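Local structure of lipoprotein NlpE (Escherichia coli, 2Z4I) at residues K172-S177 with F205-D210; H181-G186 with V196-T201. The protein takes part in copper homeostasis, activates the Cpx envelope stress pathway from the outer membrane, and is needed for efficient binding of stationary-phase cells to hydrophobic surfaces. The protein carries 1 engineered substitution. All coordinates share one frame; numbering follows the deposited sequence.

Contact 1: K172-S177 with F205-D210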
ATOM      1  N   LYS A 172     -12.084   5.516  40.405  1.00 54.47           N
ATOM      2  CA  LYS A 172     -12.895   5.253  39.226  1.00 52.08           C
ATOM      3  C   LYS A 172     -12.126   5.464  37.931  1.00 50.14           C
ATOM      4  O   LYS A 172     -11.205   6.270  37.873  1.00 50.99           O
ATOM      5  CB  LYS A 172     -14.135   6.147  39.248  1.00 51.34           C
ATOM      6  N   PRO A 173     -12.490   4.723  36.872  1.00 48.07           N
ATOM      7  CA  PRO A 173     -11.820   4.859  35.575  1.00 47.01           C
ATOM      8  C   PRO A 173     -12.168   6.197  34.924  1.00 46.02           C
ATOM      9  O   PRO A 173     -13.315   6.635  34.962  1.00 48.20           O
ATOM     10  CB  PRO A 173     -12.343   3.658  34.790  1.00 45.98           C
ATOM     11  CG  PRO A 173     -13.680   3.419  35.386  1.00 45.66           C
ATOM     12  CD  PRO A 173     -13.425   3.587  36.853  1.00 46.36           C
ATOM     13  N   VAL A 174     -11.172   6.841  34.333  1.00 43.85           N
ATOM     14  CA  VAL A 174     -11.365   8.133  33.699  1.00 42.70           C
ATOM     15  C   VAL A 174     -11.248   8.045  32.181  1.00 43.86           C
ATOM     16  O   VAL A 174     -10.384   7.335  31.650  1.00 42.63           O
ATOM     17  CB  VAL A 174     -10.325   9.136  34.209  1.00 40.86           C
ATOM     18  CG1 VAL A 174     -10.532  10.473  33.568  1.00 40.96           C
ATOM     19  CG2 VAL A 174     -10.413   9.243  35.703  1.00 41.01           C
ATOM     20  N   LEU A 175     -12.119   8.770  31.480  1.00 44.65           N
ATOM     21  CA  LEU A 175     -12.085   8.764  30.024  1.00 43.99           C
ATOM     22  C   LEU A 175     -10.720   9.297  29.642  1.00 43.16           C
ATOM     23  O   LEU A 175     -10.224  10.228  30.271  1.00 44.09           O
ATOM     24  CB  LEU A 175     -13.173   9.670  29.435  1.00 43.06           C
ATOM     25  CG  LEU A 175     -13.248   9.635  27.897  1.00 41.31           C
ATOM     26  CD1 LEU A 175     -13.953   8.355  27.468  1.00 39.13           C
ATOM     27  CD2 LEU A 175     -13.980  10.860  27.361  1.00 37.85           C
ATOM     28  N   LEU A 176     -10.116   8.718  28.610  1.00 42.03           N
ATOM     29  CA  LEU A 176      -8.789   9.142  28.185  1.00 40.09           C
ATOM     30  C   LEU A 176      -8.717   9.107  26.680  1.00 39.17           C
ATOM     31  O   LEU A 176      -9.271   8.208  26.050  1.00 41.18           O
ATOM     32  CB  LEU A 176      -7.733   8.190  28.773  1.00 39.93           C
ATOM     33  CG  LEU A 176      -6.211   8.419  28.700  1.00 40.90           C
ATOM     34  CD1 LEU A 176      -5.557   7.243  27.987  1.00 39.35           C
ATOM     35  CD2 LEU A 176      -5.881   9.734  28.013  1.00 38.66           C
ATOM     36  N   SER A 177      -8.047  10.097  26.107  1.00 38.13           N
ATOM     37  CA  SER A 177      -7.851  10.172  24.665  1.00 37.01           C
ATOM     38  C   SER A 177      -6.345  10.150  24.438  1.00 37.05           C
ATOM     39  O   SER A 177      -5.650  11.112  24.753  1.00 36.89           O
ATOM     40  CB  SER A 177      -8.418  11.473  24.111  1.00 38.76           C
ATOM     41  OG  SER A 177      -8.054  11.633  22.753  1.00 39.62           O
ATOM     42  N   PHE A 205      -6.889  13.389  29.906  1.00 51.70           N
ATOM     43  CA  PHE A 205      -7.977  12.802  30.672  1.00 52.57           C
ATOM     44  C   PHE A 205      -9.163  13.730  30.822  1.00 52.98           C
ATOM     45  O   PHE A 205      -8.996  14.937  30.960  1.00 54.41           O
ATOM     46  CB  PHE A 205      -7.492  12.386  32.059  1.00 51.71           C
ATOM     47  CG  PHE A 205      -6.565  11.204  32.049  1.00 51.27           C
ATOM     48  CD1 PHE A 205      -5.189  11.380  32.084  1.00 50.98           C
ATOM     49  CD2 PHE A 205      -7.072   9.908  32.008  1.00 50.46           C
ATOM     50  CE1 PHE A 205      -4.329  10.275  32.083  1.00 50.43           C
ATOM     51  CE2 PHE A 205      -6.219   8.803  32.005  1.00 48.88           C
ATOM     52  CZ  PHE A 205      -4.850   8.988  32.043  1.00 49.01           C
ATOM     53  N   TYR A 206     -10.356  13.149  30.789  1.00 53.30           N
ATOM     54  CA  TYR A 206     -11.607  13.884  30.943  1.00 54.12           C
ATOM     55  C   TYR A 206     -12.401  13.207  32.065  1.00 55.77           C
ATOM     56  O   TYR A 206     -13.175  12.264  31.831  1.00 54.75           O
ATOM     57  CB  TYR A 206     -12.395  13.856  29.637  1.00 53.28           C
ATOM     58  CG  TYR A 206     -11.644  14.452  28.476  1.00 53.75           C
ATOM     59  CD1 TYR A 206     -11.279  15.801  28.466  1.00 53.50           C
ATOM     60  CD2 TYR A 206     -11.277  13.664  27.388  1.00 54.56           C
ATOM     61  CE1 TYR A 206     -10.562  16.346  27.393  1.00 52.06           C
ATOM     62  CE2 TYR A 206     -10.565  14.197  26.317  1.00 53.01           C
ATOM     63  CZ  TYR A 206     -10.211  15.533  26.328  1.00 52.64           C
ATOM     64  OH  TYR A 206      -9.499  16.034  25.267  1.00 54.60           O
ATOM     65  N   PRO A 207     -12.209  13.686  33.306  1.00 57.28           N
ATOM     66  CA  PRO A 207     -12.834  13.211  34.544  1.00 58.92           C
ATOM     67  C   PRO A 207     -14.352  13.159  34.650  1.00 60.50           C
ATOM     68  O   PRO A 207     -14.915  12.140  35.062  1.00 60.69           O
ATOM     69  CB  PRO A 207     -12.214  14.114  35.611  1.00 57.63           C
ATOM     70  CG  PRO A 207     -11.873  15.343  34.869  1.00 57.12           C
ATOM     71  CD  PRO A 207     -11.290  14.797  33.603  1.00 57.34           C
ATOM     72  N   ASN A 208     -15.017  14.246  34.289  1.00 62.76           N
ATOM     73  CA  ASN A 208     -16.470  14.290  34.405  1.00 64.49           C
ATOM     74  C   ASN A 208     -17.212  13.459  33.358  1.00 65.27           C
ATOM     75  O   ASN A 208     -18.288  12.925  33.632  1.00 65.62           O
ATOM     76  CB  ASN A 208     -16.949  15.748  34.355  1.00 63.63           C
ATOM     77  N   GLN A 209     -16.625  13.329  32.172  1.00 66.12           N
ATOM     78  CA  GLN A 209     -17.261  12.604  31.073  1.00 66.43           C
ATOM     79  C   GLN A 209     -17.059  11.097  31.038  1.00 66.58           C
ATOM     80  O   GLN A 209     -16.231  10.538  31.757  1.00 66.05           O
ATOM     81  CB  GLN A 209     -16.770  13.160  29.745  1.00 66.95           C
ATOM     82  CG  GLN A 209     -16.633  14.654  29.707  1.00 68.07           C
ATOM     83  CD  GLN A 209     -15.489  15.085  28.820  1.00 69.00           C
ATOM     84  OE1 GLN A 209     -15.386  14.661  27.667  1.00 68.82           O
ATOM     85  NE2 GLN A 209     -14.616  15.931  29.354  1.00 69.59           N
ATOM     86  N   ASP A 210     -17.836  10.461  30.163  1.00 67.34           N
ATOM     87  CA  ASP A 210     -17.780   9.024  29.929  1.00 68.64           C
ATOM     88  C   ASP A 210     -17.909   8.885  28.407  1.00 68.40           C
ATOM     89  O   ASP A 210     -18.027   9.889  27.708  1.00 68.33           O
ATOM     90  CB  ASP A 210     -18.919   8.306  30.660  1.00 70.44           C
ATOM     91  CG  ASP A 210     -20.182   8.224  29.838  1.00 72.79           C
ATOM     92  OD1 ASP A 210     -20.534   9.227  29.179  1.00 74.25           O
ATOM     93  OD2 ASP A 210     -20.829   7.155  29.862  1.00 73.95           O
TER

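Contact 2: H181-G186 with V196-T201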
ATOM      1  N   HIS A 181      -0.323   2.388  19.813  1.00 35.49           N
ATOM      2  CA  HIS A 181      -0.341   1.252  18.898  1.00 36.06           C
ATOM      3  C   HIS A 181      -0.282  -0.023  19.720  1.00 36.25           C
ATOM      4  O   HIS A 181       0.079   0.007  20.895  1.00 36.88           O
ATOM      5  CB  HIS A 181       0.859   1.307  17.953  1.00 37.85           C
ATOM      6  CG  HIS A 181       2.175   1.418  18.657  1.00 38.76           C
ATOM      7  ND1 HIS A 181       2.621   2.596  19.218  1.00 39.22           N
ATOM      8  CD2 HIS A 181       3.125   0.491  18.923  1.00 37.63           C
ATOM      9  CE1 HIS A 181       3.789   2.389  19.799  1.00 37.36           C
ATOM     10  NE2 HIS A 181       4.118   1.121  19.633  1.00 37.20           N
ATOM     11  N   PHE A 182      -0.648  -1.146  19.119  1.00 36.74           N
ATOM     12  CA  PHE A 182      -0.602  -2.399  19.848  1.00 37.09           C
ATOM     13  C   PHE A 182       0.739  -3.073  19.687  1.00 38.13           C
ATOM     14  O   PHE A 182       1.333  -3.045  18.609  1.00 39.73           O
ATOM     15  CB  PHE A 182      -1.695  -3.342  19.374  1.00 36.57           C
ATOM     16  CG  PHE A 182      -3.065  -2.868  19.700  1.00 37.73           C
ATOM     17  CD1 PHE A 182      -3.759  -2.057  18.814  1.00 37.61           C
ATOM     18  CD2 PHE A 182      -3.649  -3.195  20.917  1.00 38.01           C
ATOM     19  CE1 PHE A 182      -5.012  -1.577  19.135  1.00 39.91           C
ATOM     20  CE2 PHE A 182      -4.903  -2.720  21.248  1.00 39.56           C
ATOM     21  CZ  PHE A 182      -5.589  -1.906  20.358  1.00 38.90           C
ATOM     22  N   THR A 183       1.224  -3.678  20.761  1.00 37.95           N
ATOM     23  CA  THR A 183       2.493  -4.365  20.696  1.00 38.53           C
ATOM     24  C   THR A 183       2.389  -5.643  21.488  1.00 39.86           C
ATOM     25  O   THR A 183       1.444  -5.823  22.247  1.00 41.28           O
ATOM     26  CB  THR A 183       3.595  -3.518  21.282  1.00 38.00           C
ATOM     27  OG1 THR A 183       4.849  -4.163  21.064  1.00 39.65           O
ATOM     28  CG2 THR A 183       3.390  -3.340  22.763  1.00 37.72           C
ATOM     29  N   LEU A 184       3.353  -6.534  21.306  1.00 41.46           N
ATOM     30  CA  LEU A 184       3.365  -7.798  22.029  1.00 43.39           C
ATOM     31  C   LEU A 184       4.248  -7.664  23.248  1.00 46.71           C
ATOM     32  O   LEU A 184       5.358  -7.150  23.165  1.00 47.13           O
ATOM     33  CB  LEU A 184       3.903  -8.930  21.152  1.00 41.21           C
ATOM     34  CG  LEU A 184       3.013  -9.376  19.992  1.00 39.27           C
ATOM     35  CD1 LEU A 184       3.758 -10.361  19.124  1.00 38.59           C
ATOM     36  CD2 LEU A 184       1.744  -9.992  20.532  1.00 39.39           C
ATOM     37  N   GLU A 185       3.749  -8.130  24.384  1.00 51.78           N
ATOM     38  CA  GLU A 185       4.507  -8.072  25.617  1.00 57.08           C
ATOM     39  C   GLU A 185       4.563  -9.475  26.213  1.00 59.86           C
ATOM     40  O   GLU A 185       4.169 -10.441  25.565  1.00 59.80           O
ATOM     41  CB  GLU A 185       3.844  -7.098  26.586  1.00 59.71           C
ATOM     42  CG  GLU A 185       4.792  -6.534  27.625  1.00 64.25           C
ATOM     43  CD  GLU A 185       4.204  -5.352  28.369  1.00 67.16           C
ATOM     44  OE1 GLU A 185       3.132  -5.531  28.998  1.00 67.80           O
ATOM     45  OE2 GLU A 185       4.814  -4.252  28.324  1.00 67.98           O
ATOM     46  N   GLY A 186       5.053  -9.582  27.446  1.00 64.12           N
ATOM     47  CA  GLY A 186       5.157 -10.878  28.100  1.00 67.55           C
ATOM     48  C   GLY A 186       3.941 -11.354  28.889  1.00 70.37           C
ATOM     49  O   GLY A 186       3.062 -12.039  28.339  1.00 70.98           O
ATOM     50  N   VAL A 196      -0.906  -5.656  23.800  1.00 36.14           N
ATOM     51  CA  VAL A 196      -0.948  -4.636  24.835  1.00 34.42           C
ATOM     52  C   VAL A 196      -0.883  -3.273  24.168  1.00 34.45           C
ATOM     53  O   VAL A 196      -0.197  -3.112  23.156  1.00 34.38           O
ATOM     54  CB  VAL A 196       0.253  -4.762  25.795  1.00 35.05           C
ATOM     55  CG1 VAL A 196       1.552  -4.673  25.018  1.00 34.90           C
ATOM     56  CG2 VAL A 196       0.222  -3.651  26.814  1.00 35.81           C
ATOM     57  N   LEU A 197      -1.578  -2.290  24.736  1.00 33.15           N
ATOM     58  CA  LEU A 197      -1.581  -0.952  24.157  1.00 33.61           C
ATOM     59  C   LEU A 197      -0.426  -0.120  24.662  1.00 34.23           C
ATOM     60  O   LEU A 197      -0.303   0.121  25.867  1.00 34.17           O
ATOM     61  CB  LEU A 197      -2.878  -0.211  24.475  1.00 34.04           C
ATOM     62  CG  LEU A 197      -2.977   1.141  23.761  1.00 34.15           C
ATOM     63  CD1 LEU A 197      -3.168   0.867  22.279  1.00 36.98           C
ATOM     64  CD2 LEU A 197      -4.142   1.966  24.277  1.00 34.35           C
ATOM     65  N   ALA A 198       0.413   0.332  23.735  1.00 33.44           N
ATOM     66  CA  ALA A 198       1.566   1.155  24.078  1.00 33.11           C
ATOM     67  C   ALA A 198       1.264   2.592  23.676  1.00 34.00           C
ATOM     68  O   ALA A 198       0.989   2.873  22.509  1.00 35.87           O
ATOM     69  CB  ALA A 198       2.802   0.651  23.342  1.00 29.71           C
ATOM     70  N   PRO A 199       1.292   3.523  24.637  1.00 34.15           N
ATOM     71  CA  PRO A 199       1.009   4.926  24.298  1.00 34.19           C
ATOM     72  C   PRO A 199       2.092   5.560  23.426  1.00 34.44           C
ATOM     73  O   PRO A 199       3.235   5.128  23.453  1.00 36.55           O
ATOM     74  CB  PRO A 199       0.898   5.590  25.668  1.00 34.74           C
ATOM     75  CG  PRO A 199       1.824   4.733  26.540  1.00 33.90           C
ATOM     76  CD  PRO A 199       1.456   3.340  26.092  1.00 33.80           C
ATOM     77  N   ASP A 200       1.728   6.570  22.638  1.00 35.53           N
ATOM     78  CA  ASP A 200       2.681   7.269  21.772  1.00 34.97           C
ATOM     79  C   ASP A 200       2.704   8.754  22.096  1.00 35.97           C
ATOM     80  O   ASP A 200       3.518   9.499  21.540  1.00 36.64           O
ATOM     81  CB  ASP A 200       2.321   7.136  20.298  1.00 36.21           C
ATOM     82  CG  ASP A 200       2.617   5.763  19.728  1.00 39.00           C
ATOM     83  OD1 ASP A 200       1.704   4.903  19.747  1.00 41.95           O
ATOM     84  OD2 ASP A 200       3.757   5.545  19.246  1.00 39.58           O
ATOM     85  N   THR A 201       1.799   9.189  22.972  1.00 35.54           N
ATOM     86  CA  THR A 201       1.725  10.597  23.368  1.00 36.79           C
ATOM     87  C   THR A 201       1.194  10.708  24.795  1.00 38.73           C
ATOM     88  O   THR A 201       0.614   9.754  25.325  1.00 39.23           O
ATOM     89  CB  THR A 201       0.743  11.409  22.477  1.00 35.85           C
ATOM     90  OG1 THR A 201      -0.610  11.168  22.903  1.00 33.53           O
ATOM     91  CG2 THR A 201       0.883  11.019  21.025  1.00 34.51           C
TER

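Contact 1: K172-S177 with F205-D210
Leu175, Phe205 and Tyr206 carry the contact between residues 172-177 and the short strand 205-206 with the turn that follows it. The two segments run antiparallel. Leu176 pairs with Phe205 as a non-hydrogen-bonded pair, their CA atoms 4.5 Å apart. One backbone bond ties the segments: Tyr206 N donates to Leu175 O at 3.0 Å. It is nearly straight at the hydrogen (172°), but the donor sits above the carbonyl plane.

Leu175 is buried. Its CG lies anti to the backbone N (chi1 -176°), which carries it toward the 206-210 turn. The second torsion (chi2 77°) then turns one methyl to Tyr206 and the other to Asp210. Leu175 CD2 lies 3.9 Å from Tyr206 CD2, and the two side chains cross obliquely. Leu175 CD1 lies 4.1 Å from Asp210 C. The turn thus wraps round the leucine, with the backbone of Gln209 near its CB.

Phe205 and Leu176 point to the other face. The phenylalanine CG is anti to its carbonyl carbon (chi1 -70°), and the ring leans across the neighbouring strand. Leu176 lies over one ring face in a CH-pi contact, with CG 3.8 Å from the Phe205 ring centroid. Val174 adds to this apolar patch: its CG1, anti to the backbone N, lies 3.8 Å from Phe205 CD2.

At the far end Ser177 CB lies near the Tyr206 ring; its OG is hydrogen-bonded to Arg130. Val174 and Leu176 form backbone bonds with Tyr133 and Gly131 of strand 127-135. Helix 157-167 touches Val174 and Phe205 through Tyr163. Strand 205-206, short and weakly bonded, pairs antiparallel with the start of strand 174-185, beside strand 127-135, in the C-terminal OB-fold domain.

Contact 2: H181-G186 with V196-T201
Strands 174-185 and 194-199 form a beta hairpin, and its paired residues are His181 with Ala198, Phe182 with Leu197, and Thr183 with Val196. His181 and Ala198 exchange two backbone bonds, with Ala198 N to His181 O at 2.9 Å. Thr183 N donates to Val196 O at 2.8 Å; the return bond from Val196 N to Thr183 O is weak.

Val196 and His181 are the most buried by the pairing. They share one face of the sheet with Thr183 and Ala198. Thr183 and Val196 lie side by side, CG2 against CG1. His181 CG lies between the backbone N and the carbonyl carbon (chi1 54°). Its ND1 donates to Asp200 OD1 at 2.5 Å, although the place of that oxygen is less certain. The carboxylate meets the ring at its edge, while Ala198 CB lies over one face. On the opposite face of the sheet, Leu197 CD1 sits over the centre of the Phe182 ring, 4.1 Å from the centroid, in a CH-pi contact.

The other end is loose. Exposed Glu185 rests its CB 3.7 Å from Val196 CG1. Leu184 is exposed and points away, and Gly186 is poorly ordered.

Toward the barrel, the Phe182 ring meets Phe151 edge-to-face, and Leu197 bonds through its backbone to Met152 and Ala154, at and just after strand 150-152.

Both contacts use strand 174-185 and belong to one antiparallel sheet of the C-terminal OB domain. Contact 1 lies on the strand's early part, contact 2 on its later part, and their centres are about 20 Å apart. In sequence, contact 2 is nested inside the loop that contact 1 closes. Contact 1 has three buried residues, Val174, Leu175 and Leu176, set against helix 157-167 and strand 127-135. It is mainly apolar, with one backbone bond. Contact 2 has two, Val196 and Leu197, and is otherwise nearer the surface. It is a strongly twisted hairpin with four backbone bonds, one of them weak, and a histidine-carboxylate bond among partly exposed residues.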